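Local coordinates for protein SusD homolog (Bacteroides thetaiotaomicron, PDB 4MRU) that probably binds mucin O-glycans at the cell surface as a SusD-like outer-membrane lipoprotein and carries a magnesium site, at residues Q39-Q44 against F83-S88; L443-N448 against V453-G458. One frame throughout, in Å; residues are numbered along the deposited sequence.

Contact 1: residues Q39-Q44 against F83-S88; sequences QEHLYQ and FTDVIS
Leu42 and Val86 meet through one methyl each, CD2 of the leucine lying 4.1 Å from CG2 of the valine, and the two side chains cross at about a right angle. The leucine owes this reach to its first torsion, which sets CG anti to the backbone nitrogen (chi1 176°) and sends the branched end across to the facing helix. No direct hydrogen bond joins the two segments. A water does the polar work instead: it lies in the plane of the His41 ring, at its edge, 2.7 Å from ND1, and donates to Asp85 OD2 at 2.8 Å. The imidazole and the carboxylate are thus coupled through a water rather than directly. A salt bridge from Lys80 to Asp85 OD1 gives the carboxylate a second partner, while the His41 ring packs edge-to-face with Phe45. The contact is a sparse helix-helix approach, apolar on its buried side and water-bridged toward the surface, in which the first turn of helix 40-54 meets helix 81-100. Helix 104-125 backs it, with Ile117, Met118 and Val121 touching Val86, and helix 248-254 packs against Tyr43.

Contact 2: residues L443-N448 against V453-G458; sequences LPVVVN and VSTEAG. With EDO (1,2-ethanediol), chain D.
Asn448 ND2 is gripped by two acceptors of the facing segment, donating to Thr455 OG1 and to Val453 O, each at 2.9 Å. Both bonds are nearly straight (165° and 168°), and both acceptors lie close to the amide plane, so the pair fixes the rotation of the carboxamide. The donor nevertheless stands above the carbonyl plane of Val453. At the other end of the amide, OD1 accepts from the backbone nitrogen of Gly450, tying the side chain into the connecting loop. With CG anti to the backbone nitrogen (chi1 179°), Asn448 extends across to slide past Thr455 in the opposite direction. The threonine divides its branches: OG1 serves the amide, while CG2 rests 3.6 Å from CB of Pro444. Beside this apolar touch, a water accepts from Val445 N and donates to Thr455 O, bridging the two backbones. An ethanediol, probably from the crystallisation liquor, takes a bond at its O2 from Thr455 N at 2.7 Å. Replacing Asn448 with an alanine would probably leave Val453 O and Thr455 OG1 without their shared donor and Gly450 N without its side-chain acceptor. In this surface loop one carboxamide, using both its N-H bonds and its oxygen, ties together segments that lack a regular backbone ladder, helped by a water bridge.

The two contacts illustrate two ways of joining chain segments in a largely helical fold. Contact 1 comes first along the chain and pairs helices 40-54 and 81-100; contact 2 opens only after it has closed, within the long loop between helices 427-437 and 466-471. Their centres stand 26 Å apart and their nearest atoms about 16 Å; they do not touch, and they share no helix or strand, although all four segments fall within the SusD-like part of the chain. Contact 1 is partly buried and joins helices far apart in sequence, whereas contact 2 is local and shapes a loop at the surface. Both lie away from the magnesium site at Asn373.

Contact 1: residues Q39-Q44 against F83-S88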
loop_
_atom_site.group_PDB
_atom_site.type_symbol
_atom_site.label_atom_id
_atom_site.label_comp_id
_atom_site.label_asym_id
_atom_site.label_seq_id
_atom_site.Cartn_x
_atom_site.Cartn_y
_atom_site.Cartn_z
ATOM N N GLN A 39 13.021 6.091 -7.378
ATOM C CA GLN A 39 14.178 6.803 -6.866
ATOM C C GLN A 39 14.360 6.464 -5.403
ATOM O O GLN A 39 13.439 6.699 -4.611
ATOM C CB GLN A 39 14.005 8.325 -6.987
ATOM C CG GLN A 39 13.726 8.857 -8.379
ATOM C CD GLN A 39 13.091 10.261 -8.356
ATOM O OE1 GLN A 39 13.735 11.215 -8.779
ATOM N NE2 GLN A 39 11.828 10.392 -7.832
ATOM N N GLU A 40 15.556 6.004 -5.035
ATOM C CA GLU A 40 15.802 5.529 -3.682
ATOM C C GLU A 40 15.619 6.655 -2.667
ATOM O O GLU A 40 15.214 6.415 -1.520
ATOM C CB GLU A 40 17.200 4.890 -3.534
ATOM C CG GLU A 40 18.410 5.782 -3.747
ATOM C CD GLU A 40 18.869 5.947 -5.202
ATOM O OE1 GLU A 40 18.128 5.657 -6.168
ATOM O OE2 GLU A 40 19.990 6.437 -5.380
ATOM N N HIS A 41 15.911 7.882 -3.056
ATOM C CA HIS A 41 15.807 8.976 -2.099
ATOM C C HIS A 41 14.342 9.153 -1.635
ATOM O O HIS A 41 14.093 9.424 -0.472
ATOM C CB HIS A 41 16.336 10.282 -2.665
ATOM C CG HIS A 41 16.205 11.419 -1.701
ATOM N ND1 HIS A 41 15.121 12.269 -1.711
ATOM C CD2 HIS A 41 16.992 11.817 -0.674
ATOM C CE1 HIS A 41 15.237 13.144 -0.724
ATOM N NE2 HIS A 41 16.357 12.878 -0.063
ATOM N N LEU A 42 13.402 9.006 -2.550
ATOM C CA LEU A 42 11.971 9.081 -2.255
ATOM C C LEU A 42 11.468 7.777 -1.600
ATOM O O LEU A 42 10.787 7.811 -0.583
ATOM C CB LEU A 42 11.190 9.416 -3.520
ATOM C CG LEU A 42 9.666 9.461 -3.443
ATOM C CD1 LEU A 42 9.138 10.206 -2.228
ATOM C CD2 LEU A 42 9.149 10.099 -4.736
ATOM N N TYR A 43 11.879 6.642 -2.139
ATOM C CA TYR A 43 11.531 5.331 -1.592
ATOM C C TYR A 43 11.790 5.251 -0.065
ATOM O O TYR A 43 10.959 4.737 0.695
ATOM C CB TYR A 43 12.264 4.194 -2.355
ATOM C CG TYR A 43 11.763 2.829 -1.968
ATOM C CD1 TYR A 43 12.221 2.213 -0.815
ATOM C CD2 TYR A 43 10.822 2.133 -2.761
ATOM C CE1 TYR A 43 11.767 0.950 -0.442
ATOM C CE2 TYR A 43 10.319 0.891 -2.351
ATOM C CZ TYR A 43 10.791 0.311 -1.193
ATOM O OH TYR A 43 10.321 -0.920 -0.782
ATOM N N GLN A 44 12.966 5.686 0.391
ATOM C CA GLN A 44 13.333 5.459 1.808
ATOM C C GLN A 44 12.298 6.063 2.766
ATOM O O GLN A 44 11.954 5.468 3.764
ATOM C CB GLN A 44 14.747 5.968 2.118
ATOM C CG GLN A 44 14.897 7.477 2.062
ATOM C CD GLN A 44 16.332 7.919 2.227
ATOM O OE1 GLN A 44 17.109 7.303 2.979
ATOM N NE2 GLN A 44 16.701 9.000 1.537
ATOM N N PHE A 83 4.791 13.940 -0.024
ATOM C CA PHE A 83 3.793 14.964 -0.404
ATOM C C PHE A 83 4.401 15.853 -1.444
ATOM O O PHE A 83 4.013 15.816 -2.624
ATOM C CB PHE A 83 3.335 15.785 0.822
ATOM C CG PHE A 83 2.266 16.821 0.516
ATOM C CD1 PHE A 83 2.621 18.075 0.110
ATOM C CD2 PHE A 83 0.935 16.528 0.665
ATOM C CE1 PHE A 83 1.664 19.031 -0.173
ATOM C CE2 PHE A 83 -0.034 17.462 0.376
ATOM C CZ PHE A 83 0.328 18.715 -0.045
ATOM N N THR A 84 5.399 16.623 -1.026
ATOM C CA THR A 84 5.954 17.651 -1.891
ATOM C C THR A 84 6.693 17.053 -3.100
ATOM O O THR A 84 6.507 17.501 -4.219
ATOM C CB THR A 84 6.910 18.569 -1.127
ATOM O OG1 THR A 84 6.223 19.188 -0.019
ATOM C CG2 THR A 84 7.477 19.680 -2.061
ATOM N N ASP A 85 7.549 16.054 -2.886
ATOM C CA ASP A 85 8.279 15.449 -4.025
ATOM C C ASP A 85 7.382 14.673 -5.001
ATOM O O ASP A 85 7.537 14.799 -6.223
ATOM C CB ASP A 85 9.418 14.552 -3.520
ATOM C CG ASP A 85 10.491 15.345 -2.781
ATOM O OD1 ASP A 85 10.471 16.585 -2.833
ATOM O OD2 ASP A 85 11.329 14.731 -2.100
ATOM N N VAL A 86 6.450 13.888 -4.482
ATOM C CA VAL A 86 5.521 13.185 -5.359
ATOM C C VAL A 86 4.749 14.163 -6.241
ATOM O O VAL A 86 4.697 13.991 -7.432
ATOM C CB VAL A 86 4.535 12.292 -4.588
ATOM C CG1 VAL A 86 3.595 11.613 -5.544
ATOM C CG2 VAL A 86 5.291 11.203 -3.847
ATOM N N ILE A 87 4.169 15.197 -5.635
ATOM C CA ILE A 87 3.378 16.150 -6.370
ATOM C C ILE A 87 4.247 16.970 -7.324
ATOM O O ILE A 87 3.887 17.092 -8.484
ATOM C CB ILE A 87 2.581 17.056 -5.401
ATOM C CG1 ILE A 87 1.474 16.229 -4.746
ATOM C CG2 ILE A 87 2.011 18.252 -6.142
ATOM C CD1 ILE A 87 0.766 16.884 -3.574
ATOM N N SER A 88 5.398 17.485 -6.881
ATOM C CA SER A 88 6.188 18.365 -7.734
ATOM C C SER A 88 6.830 17.598 -8.885
ATOM O O SER A 88 7.175 18.188 -9.914
ATOM C CB SER A 88 7.256 19.075 -6.921
ATOM O OG SER A 88 8.209 18.152 -6.473
HETATM O O HOH W 1 12.711 12.497 -2.949
#

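Contact 2: residues L443-N448 against V453-G458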
loop_
_atom_site.group_PDB
_atom_site.type_symbol
_atom_site.label_atom_id
_atom_site.label_comp_id
_atom_site.label_asym_id
_atom_site.label_seq_id
_atom_site.Cartn_x
_atom_site.Cartn_y
_atom_site.Cartn_z
ATOM N N LEU A 443 1.326 -5.172 16.510
ATOM C CA LEU A 443 1.911 -4.922 17.788
ATOM C C LEU A 443 2.041 -3.428 18.024
ATOM O O LEU A 443 2.488 -2.675 17.122
ATOM C CB LEU A 443 3.300 -5.580 17.878
ATOM C CG LEU A 443 3.358 -7.105 17.762
ATOM C CD1 LEU A 443 4.791 -7.618 17.844
ATOM C CD2 LEU A 443 2.547 -7.747 18.859
ATOM N N PRO A 444 1.743 -2.993 19.248
ATOM C CA PRO A 444 1.851 -1.550 19.510
ATOM C C PRO A 444 3.315 -1.111 19.539
ATOM O O PRO A 444 4.191 -1.905 19.849
ATOM C CB PRO A 444 1.198 -1.392 20.881
ATOM C CG PRO A 444 1.446 -2.695 21.561
ATOM C CD PRO A 444 1.299 -3.731 20.440
ATOM N N VAL A 445 3.575 0.151 19.212
ATOM C CA VAL A 445 4.906 0.692 19.365
ATOM C C VAL A 445 5.261 0.690 20.868
ATOM O O VAL A 445 4.380 0.738 21.732
ATOM C CB VAL A 445 5.088 2.117 18.788
ATOM C CG1 VAL A 445 4.752 2.139 17.308
ATOM C CG2 VAL A 445 4.233 3.129 19.553
ATOM N N VAL A 446 6.560 0.657 21.150
ATOM C CA VAL A 446 7.042 0.819 22.507
ATOM C C VAL A 446 7.219 2.288 22.891
ATOM O O VAL A 446 6.747 2.739 23.924
ATOM C CB VAL A 446 8.368 0.055 22.663
ATOM C CG1 VAL A 446 8.890 0.242 24.065
ATOM C CG2 VAL A 446 8.133 -1.420 22.307
ATOM N N VAL A 447 7.936 3.014 22.042
ATOM C CA VAL A 447 8.205 4.403 22.227
ATOM C C VAL A 447 7.254 5.220 21.355
ATOM O O VAL A 447 7.387 5.263 20.125
ATOM C CB VAL A 447 9.657 4.706 21.857
ATOM C CG1 VAL A 447 9.969 6.166 22.127
ATOM C CG2 VAL A 447 10.625 3.842 22.668
ATOM N N ASN A 448 6.238 5.800 21.993
ATOM C CA ASN A 448 5.246 6.622 21.288
ATOM C C ASN A 448 5.584 8.046 21.519
ATOM O O ASN A 448 5.216 8.622 22.560
ATOM C CB ASN A 448 3.796 6.323 21.738
ATOM C CG ASN A 448 2.801 7.196 21.025
ATOM O OD1 ASN A 448 3.176 8.193 20.341
ATOM N ND2 ASN A 448 1.510 6.905 21.233
ATOM N N VAL A 453 -1.139 11.215 18.821
ATOM C CA VAL A 453 -1.212 9.876 18.265
ATOM C C VAL A 453 -1.290 8.871 19.409
ATOM O O VAL A 453 -0.445 8.883 20.330
ATOM C CB VAL A 453 0.015 9.553 17.398
ATOM C CG1 VAL A 453 -0.148 8.191 16.719
ATOM C CG2 VAL A 453 0.260 10.657 16.377
ATOM N N SER A 454 -2.301 8.011 19.367
ATOM C CA SER A 454 -2.508 7.027 20.433
ATOM C C SER A 454 -1.749 5.739 20.145
ATOM O O SER A 454 -1.647 5.259 18.989
ATOM C CB SER A 454 -4.006 6.714 20.636
ATOM O OG SER A 454 -4.418 5.707 19.719
ATOM N N THR A 455 -1.221 5.124 21.192
ATOM C CA THR A 455 -0.562 3.831 20.985
ATOM C C THR A 455 -1.549 2.727 20.528
ATOM O O THR A 455 -1.204 1.850 19.735
ATOM C CB THR A 455 0.145 3.405 22.257
ATOM O OG1 THR A 455 1.150 4.370 22.566
ATOM C CG2 THR A 455 0.785 1.990 22.092
ATOM N N GLU A 456 -2.764 2.787 21.040
ATOM C CA GLU A 456 -3.772 1.766 20.786
ATOM C C GLU A 456 -4.294 1.822 19.333
ATOM O O GLU A 456 -4.669 0.803 18.778
ATOM C CB GLU A 456 -4.939 1.911 21.773
ATOM C CG GLU A 456 -4.583 1.804 23.277
ATOM C CD GLU A 456 -3.975 3.063 23.944
ATOM O OE1 GLU A 456 -3.846 4.132 23.292
ATOM O OE2 GLU A 456 -3.577 2.980 25.135
ATOM N N ALA A 457 -4.322 3.007 18.718
ATOM C CA ALA A 457 -4.859 3.165 17.341
ATOM C C ALA A 457 -3.784 3.367 16.276
ATOM O O ALA A 457 -4.016 3.097 15.118
ATOM C CB ALA A 457 -5.863 4.311 17.277
ATOM N N GLY A 458 -2.587 3.797 16.666
ATOM C CA GLY A 458 -1.518 4.002 15.708
ATOM C C GLY A 458 -1.650 5.249 14.842
ATOM O O GLY A 458 -2.496 6.112 15.104
HETATM C C1 EDO D . -2.114 8.815 24.251
HETATM O O1 EDO D . -3.053 8.161 25.133
HETATM C C2 EDO D . -0.970 7.902 23.776
HETATM O O2 EDO D . -1.312 6.501 23.552
HETATM O O HOH W 2 1.308 1.580 18.349
#